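Local coordinates for cytidine deaminase (Burkholderia pseudomallei, PDB 3DMO), which probably deaminates cytidine and 2'-deoxycytidine to uridine and 2'-deoxyuridine with the help of a zinc ion, salvaging pyrimidines for UMP synthesis, at residues Met9-Arg22 with Val34-His47. Residues are numbered along the deposited sequence; the frame is centred on the assembly and turned at random.
Sequences MTHHALIEAAKAAR and VGAALVTNDGKVFH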
ATOM      1  N   MET A   9      10.880 -28.391 -13.600  1.00 40.01           N
ATOM      2  CA  MET A   9      10.734 -27.824 -12.264  1.00 38.77           C
ATOM      3  C   MET A   9       9.608 -28.541 -11.519  1.00 37.62           C
ATOM      4  O   MET A   9       8.429 -28.365 -11.837  1.00 37.35           O
ATOM      5  CB  MET A   9      10.451 -26.321 -12.363  1.00 39.06           C
ATOM      6  CG  MET A   9      10.277 -25.592 -11.039  1.00 39.93           C
ATOM      7  SD  MET A   9      11.806 -25.332 -10.114  1.00 42.75           S
ATOM      8  CE  MET A   9      12.891 -24.688 -11.378  1.00 42.97           C
ATOM      9  N   THR A  10       9.975 -29.357 -10.533  1.00 35.97           N
ATOM     10  CA  THR A  10       8.982 -30.039  -9.701  1.00 34.71           C
ATOM     11  C   THR A  10       8.434 -29.079  -8.638  1.00 33.82           C
ATOM     12  O   THR A  10       9.037 -28.035  -8.368  1.00 33.04           O
ATOM     13  CB  THR A  10       9.578 -31.286  -9.010  1.00 34.65           C
ATOM     14  OG1 THR A  10      10.615 -30.888  -8.109  1.00 34.19           O
ATOM     15  CG2 THR A  10      10.151 -32.252 -10.038  1.00 35.15           C
ATOM     16  N   HIS A  11       7.290 -29.425  -8.046  1.00 33.07           N
ATOM     17  CA  HIS A  11       6.777 -28.671  -6.902  1.00 32.52           C
ATOM     18  C   HIS A  11       7.789 -28.681  -5.763  1.00 31.86           C
ATOM     19  O   HIS A  11       7.996 -27.656  -5.103  1.00 31.56           O
ATOM     20  CB  HIS A  11       5.436 -29.216  -6.414  1.00 32.70           C
ATOM     21  CG  HIS A  11       4.286 -28.905  -7.317  1.00 33.32           C
ATOM     22  ND1 HIS A  11       4.367 -27.986  -8.342  1.00 34.85           N
ATOM     23  CD2 HIS A  11       3.014 -29.366  -7.323  1.00 34.13           C
ATOM     24  CE1 HIS A  11       3.200 -27.914  -8.956  1.00 34.88           C
ATOM     25  NE2 HIS A  11       2.360 -28.735  -8.354  1.00 35.18           N
ATOM     26  N   HIS A  12       8.427 -29.834  -5.551  1.00 31.20           N
ATOM     27  CA  HIS A  12       9.448 -29.976  -4.515  1.00 30.59           C
ATOM     28  C   HIS A  12      10.625 -29.025  -4.715  1.00 29.67           C
ATOM     29  O   HIS A  12      11.081 -28.390  -3.762  1.00 29.66           O
ATOM     30  CB  HIS A  12       9.954 -31.418  -4.421  1.00 31.17           C
ATOM     31  CG  HIS A  12      11.013 -31.608  -3.379  1.00 32.49           C
ATOM     32  ND1 HIS A  12      12.358 -31.651  -3.682  1.00 34.94           N
ATOM     33  CD2 HIS A  12      10.927 -31.737  -2.032  1.00 34.25           C
ATOM     34  CE1 HIS A  12      13.053 -31.813  -2.570  1.00 35.26           C
ATOM     35  NE2 HIS A  12      12.210 -31.868  -1.554  1.00 35.42           N
ATOM     36  N   ALA A  13      11.112 -28.941  -5.953  1.00 28.30           N
ATOM     37  CA  ALA A  13      12.214 -28.053  -6.300  1.00 27.15           C
ATOM     38  C   ALA A  13      11.838 -26.581  -6.116  1.00 26.32           C
ATOM     39  O   ALA A  13      12.655 -25.793  -5.634  1.00 26.21           O
ATOM     40  CB  ALA A  13      12.665 -28.305  -7.725  1.00 26.99           C
ATOM     41  N   LEU A  14      10.614 -26.220  -6.505  1.00 25.54           N
ATOM     42  CA  LEU A  14      10.130 -24.835  -6.374  1.00 24.91           C
ATOM     43  C   LEU A  14       9.981 -24.449  -4.893  1.00 24.05           C
ATOM     44  O   LEU A  14      10.291 -23.321  -4.503  1.00 23.28           O
ATOM     45  CB  LEU A  14       8.791 -24.647  -7.095  1.00 25.03           C
ATOM     46  CG  LEU A  14       8.561 -23.525  -8.121  1.00 26.81           C
ATOM     47  CD1 LEU A  14       7.144 -22.973  -8.021  1.00 25.54           C
ATOM     48  CD2 LEU A  14       9.584 -22.384  -8.103  1.00 26.28           C
ATOM     49  N   ILE A  15       9.514 -25.390  -4.078  1.00 23.35           N
ATOM     50  CA  ILE A  15       9.391 -25.166  -2.633  1.00 23.11           C
ATOM     51  C   ILE A  15      10.769 -24.960  -2.002  1.00 23.33           C
ATOM     52  O   ILE A  15      10.954 -24.064  -1.170  1.00 23.05           O
ATOM     53  CB  ILE A  15       8.627 -26.318  -1.940  1.00 23.00           C
ATOM     54  CG1 ILE A  15       7.123 -26.201  -2.227  1.00 22.59           C
ATOM     55  CG2 ILE A  15       8.895 -26.325  -0.427  1.00 22.62           C
ATOM     56  CD1 ILE A  15       6.327 -27.504  -2.006  1.00 23.02           C
ATOM     57  N   GLU A  16      11.741 -25.775  -2.405  1.00 23.65           N
ATOM     58  CA  GLU A  16      13.108 -25.620  -1.905  1.00 24.29           C
ATOM     59  C   GLU A  16      13.696 -24.247  -2.246  1.00 23.46           C
ATOM     60  O   GLU A  16      14.425 -23.661  -1.448  1.00 23.28           O
ATOM     61  CB  GLU A  16      14.029 -26.752  -2.397  1.00 25.09           C
ATOM     62  CG  GLU A  16      13.812 -28.103  -1.685  1.00 29.17           C
ATOM     63  CD  GLU A  16      13.845 -27.994  -0.148  1.00 34.56           C
ATOM     64  OE1 GLU A  16      14.855 -27.491   0.402  1.00 37.72           O
ATOM     65  OE2 GLU A  16      12.855 -28.407   0.508  1.00 37.08           O
ATOM     66  N   ALA A  17      13.368 -23.734  -3.429  1.00 23.17           N
ATOM     67  CA  ALA A  17      13.797 -22.389  -3.826  1.00 22.54           C
ATOM     68  C   ALA A  17      13.091 -21.297  -2.998  1.00 22.03           C
ATOM     69  O   ALA A  17      13.710 -20.305  -2.619  1.00 21.73           O
ATOM     70  CB  ALA A  17      13.587 -22.180  -5.326  1.00 22.34           C
ATOM     71  N   ALA A  18      11.808 -21.501  -2.702  1.00 21.53           N
ATOM     72  CA  ALA A  18      11.050 -20.567  -1.861  1.00 21.59           C
ATOM     73  C   ALA A  18      11.620 -20.507  -0.438  1.00 21.48           C
ATOM     74  O   ALA A  18      11.696 -19.436   0.163  1.00 21.03           O
ATOM     75  CB  ALA A  18       9.579 -20.943  -1.840  1.00 21.53           C
ATOM     76  N   LYS A  19      12.032 -21.654   0.091  1.00 21.11           N
ATOM     77  CA  LYS A  19      12.667 -21.702   1.416  1.00 21.31           C
ATOM     78  C   LYS A  19      14.033 -21.009   1.417  1.00 21.20           C
ATOM     79  O   LYS A  19      14.388 -20.343   2.384  1.00 21.28           O
ATOM     80  CB  LYS A  19      12.790 -23.147   1.912  1.00 21.25           C
ATOM     81  CG  LYS A  19      11.467 -23.814   2.200  1.00 21.11           C
ATOM     82  CD  LYS A  19      11.639 -25.260   2.681  1.00 21.91           C
ATOM     83  CE  LYS A  19      10.298 -25.809   3.133  1.00 24.44           C
ATOM     84  NZ  LYS A  19      10.390 -27.205   3.638  1.00 26.36           N
ATOM     85  N   ALA A  20      14.796 -21.160   0.334  1.00 21.20           N
ATOM     86  CA  ALA A  20      16.065 -20.450   0.199  1.00 21.46           C
ATOM     87  C   ALA A  20      15.848 -18.936   0.119  1.00 21.47           C
ATOM     88  O   ALA A  20      16.615 -18.174   0.710  1.00 22.03           O
ATOM     89  CB  ALA A  20      16.863 -20.960  -1.014  1.00 21.83           C
ATOM     90  N   ALA A  21      14.800 -18.521  -0.604  1.00 20.75           N
ATOM     91  CA  ALA A  21      14.381 -17.114  -0.699  1.00 20.34           C
ATOM     92  C   ALA A  21      14.041 -16.541   0.677  1.00 19.56           C
ATOM     93  O   ALA A  21      14.495 -15.454   1.037  1.00 20.25           O
ATOM     94  CB  ALA A  21      13.187 -16.984  -1.636  1.00 19.88           C
ATOM     95  N   ARG A  22      13.261 -17.307   1.442  1.00 19.72           N
ATOM     96  CA  ARG A  22      12.807 -16.930   2.780  1.00 19.75           C
ATOM     97  C   ARG A  22      13.958 -16.546   3.699  1.00 20.62           C
ATOM     98  O   ARG A  22      13.818 -15.635   4.506  1.00 21.08           O
ATOM     99  CB  ARG A  22      11.974 -18.065   3.398  1.00 19.46           C
ATOM    100  CG  ARG A  22      11.500 -17.804   4.821  1.00 19.52           C
ATOM    101  CD  ARG A  22      10.543 -18.890   5.308  1.00 18.89           C
ATOM    102  NE  ARG A  22      10.285 -18.763   6.744  1.00 20.41           N
ATOM    103  CZ  ARG A  22      11.045 -19.294   7.703  1.00 21.56           C
ATOM    104  NH1 ARG A  22      12.115 -20.012   7.393  1.00 21.80           N
ATOM    105  NH2 ARG A  22      10.732 -19.110   8.981  1.00 22.66           N
ATOM    106  N   VAL A  34       9.001 -14.729   5.243  1.00 20.43           N
ATOM    107  CA  VAL A  34       8.268 -15.410   4.187  1.00 19.89           C
ATOM    108  C   VAL A  34       9.161 -15.469   2.950  1.00 19.14           C
ATOM    109  O   VAL A  34       9.924 -14.539   2.680  1.00 18.60           O
ATOM    110  CB  VAL A  34       6.926 -14.698   3.840  1.00 20.37           C
ATOM    111  CG1 VAL A  34       6.115 -15.501   2.812  1.00 20.41           C
ATOM    112  CG2 VAL A  34       6.070 -14.472   5.079  1.00 20.58           C
ATOM    113  N   GLY A  35       9.083 -16.577   2.217  1.00 18.68           N
ATOM    114  CA  GLY A  35       9.791 -16.699   0.950  1.00 18.12           C
ATOM    115  C   GLY A  35       8.863 -17.105  -0.172  1.00 18.01           C
ATOM    116  O   GLY A  35       7.836 -17.750   0.046  1.00 18.07           O
ATOM    117  N   ALA A  36       9.238 -16.724  -1.387  1.00 18.38           N
ATOM    118  CA  ALA A  36       8.509 -17.127  -2.577  1.00 18.53           C
ATOM    119  C   ALA A  36       9.490 -17.415  -3.684  1.00 18.71           C
ATOM    120  O   ALA A  36      10.589 -16.861  -3.717  1.00 19.51           O
ATOM    121  CB  ALA A  36       7.521 -16.042  -3.008  1.00 17.94           C
ATOM    122  N   ALA A  37       9.103 -18.312  -4.578  1.00 19.15           N
ATOM    123  CA  ALA A  37       9.901 -18.584  -5.761  1.00 19.31           C
ATOM    124  C   ALA A  37       8.985 -18.710  -6.956  1.00 19.38           C
ATOM    125  O   ALA A  37       8.026 -19.478  -6.938  1.00 19.05           O
ATOM    126  CB  ALA A  37      10.727 -19.839  -5.581  1.00 19.70           C
ATOM    127  N   LEU A  38       9.311 -17.946  -7.989  1.00 19.91           N
ATOM    128  CA  LEU A  38       8.487 -17.804  -9.179  1.00 20.32           C
ATOM    129  C   LEU A  38       9.253 -18.397 -10.348  1.00 20.39           C
ATOM    130  O   LEU A  38      10.438 -18.083 -10.530  1.00 20.89           O
ATOM    131  CB  LEU A  38       8.257 -16.309  -9.420  1.00 20.69           C
ATOM    132  CG  LEU A  38       7.458 -15.783 -10.599  1.00 20.87           C
ATOM    133  CD1 LEU A  38       5.994 -16.202 -10.502  1.00 20.82           C
ATOM    134  CD2 LEU A  38       7.593 -14.267 -10.611  1.00 20.85           C
ATOM    135  N   VAL A  39       8.604 -19.261 -11.127  1.00 19.82           N
ATOM    136  CA  VAL A  39       9.265 -19.840 -12.294  1.00 20.26           C
ATOM    137  C   VAL A  39       8.550 -19.366 -13.545  1.00 20.26           C
ATOM    138  O   VAL A  39       7.330 -19.417 -13.613  1.00 19.63           O
ATOM    139  CB  VAL A  39       9.387 -21.402 -12.233  1.00 20.20           C
ATOM    140  CG1 VAL A  39       8.015 -22.089 -12.170  1.00 20.27           C
ATOM    141  CG2 VAL A  39      10.232 -21.919 -13.413  1.00 20.55           C
ATOM    142  N   THR A  40       9.320 -18.888 -14.514  1.00 20.66           N
ATOM    143  CA  THR A  40       8.761 -18.261 -15.705  1.00 21.39           C
ATOM    144  C   THR A  40       8.511 -19.267 -16.826  1.00 21.94           C
ATOM    145  O   THR A  40       8.880 -20.437 -16.725  1.00 21.86           O
ATOM    146  CB  THR A  40       9.702 -17.163 -16.238  1.00 21.13           C
ATOM    147  OG1 THR A  40      10.908 -17.769 -16.717  1.00 21.54           O
ATOM    148  CG2 THR A  40      10.058 -16.168 -15.139  1.00 20.57           C
ATOM    149  N   ASN A  41       7.901 -18.781 -17.900  1.00 22.58           N
ATOM    150  CA  ASN A  41       7.679 -19.565 -19.113  1.00 23.05           C
ATOM    151  C   ASN A  41       8.938 -20.231 -19.700  1.00 23.58           C
ATOM    152  O   ASN A  41       8.848 -21.333 -20.249  1.00 24.55           O
ATOM    153  CB  ASN A  41       6.902 -18.743 -20.164  1.00 22.83           C
ATOM    154  CG  ASN A  41       7.567 -17.405 -20.516  1.00 22.39           C
ATOM    155  OD1 ASN A  41       8.623 -17.050 -20.002  1.00 23.50           O
ATOM    156  ND2 ASN A  41       6.928 -16.659 -21.420  1.00 23.87           N
ATOM    157  N   ASP A  42      10.099 -19.585 -19.573  1.00 23.38           N
ATOM    158  CA  ASP A  42      11.348 -20.151 -20.074  1.00 23.78           C
ATOM    159  C   ASP A  42      12.197 -20.808 -18.979  1.00 23.79           C
ATOM    160  O   ASP A  42      13.383 -21.093 -19.177  1.00 23.93           O
ATOM    161  CB  ASP A  42      12.140 -19.115 -20.895  1.00 23.57           C
ATOM    162  CG  ASP A  42      12.619 -17.927 -20.073  1.00 24.42           C
ATOM    163  OD1 ASP A  42      13.344 -17.080 -20.650  1.00 25.75           O
ATOM    164  OD2 ASP A  42      12.297 -17.821 -18.871  1.00 23.86           O
ATOM    165  N   GLY A  43      11.586 -21.037 -17.816  1.00 23.93           N
ATOM    166  CA  GLY A  43      12.212 -21.815 -16.745  1.00 24.26           C
ATOM    167  C   GLY A  43      13.111 -21.078 -15.768  1.00 24.44           C
ATOM    168  O   GLY A  43      13.742 -21.708 -14.913  1.00 25.00           O
ATOM    169  N   LYS A  44      13.183 -19.754 -15.891  1.00 24.03           N
ATOM    170  CA  LYS A  44      13.961 -18.929 -14.972  1.00 23.80           C
ATOM    171  C   LYS A  44      13.229 -18.795 -13.638  1.00 23.00           C
ATOM    172  O   LYS A  44      12.005 -18.666 -13.603  1.00 22.92           O
ATOM    173  CB  LYS A  44      14.209 -17.553 -15.578  1.00 24.36           C
ATOM    174  CG  LYS A  44      15.336 -16.777 -14.929  1.00 27.33           C
ATOM    175  CD  LYS A  44      15.845 -15.703 -15.885  1.00 32.62           C
ATOM    176  CE  LYS A  44      17.261 -15.252 -15.532  1.00 35.31           C
ATOM    177  NZ  LYS A  44      17.298 -14.472 -14.263  1.00 36.79           N
ATOM    178  N   VAL A  45      13.993 -18.827 -12.553  1.00 22.05           N
ATOM    179  CA  VAL A  45      13.440 -18.761 -11.204  1.00 21.24           C
ATOM    180  C   VAL A  45      13.800 -17.431 -10.545  1.00 20.79           C
ATOM    181  O   VAL A  45      14.945 -16.984 -10.620  1.00 21.22           O
ATOM    182  CB  VAL A  45      13.912 -19.960 -10.346  1.00 20.83           C
ATOM    183  CG1 VAL A  45      13.443 -19.827  -8.897  1.00 21.33           C
ATOM    184  CG2 VAL A  45      13.393 -21.250 -10.941  1.00 20.66           C
ATOM    185  N   PHE A  46      12.802 -16.789  -9.940  1.00 20.00           N
ATOM    186  CA  PHE A  46      13.013 -15.556  -9.194  1.00 19.63           C
ATOM    187  C   PHE A  46      12.633 -15.746  -7.729  1.00 19.94           C
ATOM    188  O   PHE A  46      11.536 -16.226  -7.432  1.00 20.34           O
ATOM    189  CB  PHE A  46      12.197 -14.410  -9.809  1.00 19.26           C
ATOM    190  CG  PHE A  46      12.721 -13.955 -11.139  1.00 17.97           C
ATOM    191  CD1 PHE A  46      13.639 -12.907 -11.217  1.00 17.82           C
ATOM    192  CD2 PHE A  46      12.328 -14.592 -12.309  1.00 16.76           C
ATOM    193  CE1 PHE A  46      14.144 -12.490 -12.447  1.00 16.95           C
ATOM    194  CE2 PHE A  46      12.830 -14.181 -13.538  1.00 16.81           C
ATOM    195  CZ  PHE A  46      13.738 -13.123 -13.598  1.00 18.04           C
ATOM    196  N   HIS A  47      13.551 -15.377  -6.836  1.00 19.87           N
ATOM    197  CA  HIS A  47      13.315 -15.388  -5.393  1.00 20.18           C
ATOM    198  C   HIS A  47      12.594 -14.111  -4.971  1.00 19.86           C
ATOM    199  O   HIS A  47      12.857 -13.030  -5.501  1.00 20.16           O
ATOM    200  CB  HIS A  47      14.639 -15.425  -4.631  1.00 20.67           C
ATOM    201  CG  HIS A  47      15.294 -16.766  -4.597  1.00 21.52           C
ATOM    202  ND1 HIS A  47      14.763 -17.877  -5.218  1.00 24.09           N
ATOM    203  CD2 HIS A  47      16.457 -17.170  -4.035  1.00 21.79           C
ATOM    204  CE1 HIS A  47      15.566 -18.910  -5.029  1.00 23.34           C
ATOM    205  NE2 HIS A  47      16.602 -18.507  -4.316  1.00 23.62           N
TER
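Helix 11-22 of this cytidine deaminase lies on one face of the mixed sheet, packing through Ala17, Ala18 and Ala21 against Gly35, Ala37 and His47 of the hairpin of strands 34-40 and 45-49. Small residues let the backbones come close: the axes of helix 11-22 and strand 34-40 approach to 5.6 Å. Ala37 CB meets the helix at Ala17 CB, 3.7 Å away, and at Ala18 N, 3.5 Å away, so this methyl packs against both a side chain and the main chain. Further along, Gly35 CA lies 3.4 Å from Ala18 O in a CA-H...O contact, where a glycine lets the last helical turn settle on the strand; Arg22 CB rests beside Gly35 N while its NE hydrogen-bonds to Lys33 O.

On the second strand, His47 presents one ring face to the helix. With CG beside the backbone N (chi1 -77°), the ring receives Ala21 CB in a CH-pi contact, 4.0 Å from its centroid, and Ala17 O over the same face. Toward the helix start, Leu14 CD2 reaches Ala37 CB and Val39 CB, and Met9, its chain bent at chi2 and chi3, brings CE to within 3.5 Å of Val45 CG2.

Val34 and Leu38 point the other way, toward helix 62-72, and Val34 lies near the predicted proton donor Glu63. With no hydrogen bond joining the two segments, cohesion rests on close apolar packing and weak C-H contacts, at the price of burying His47 ND1 with no partner in the model.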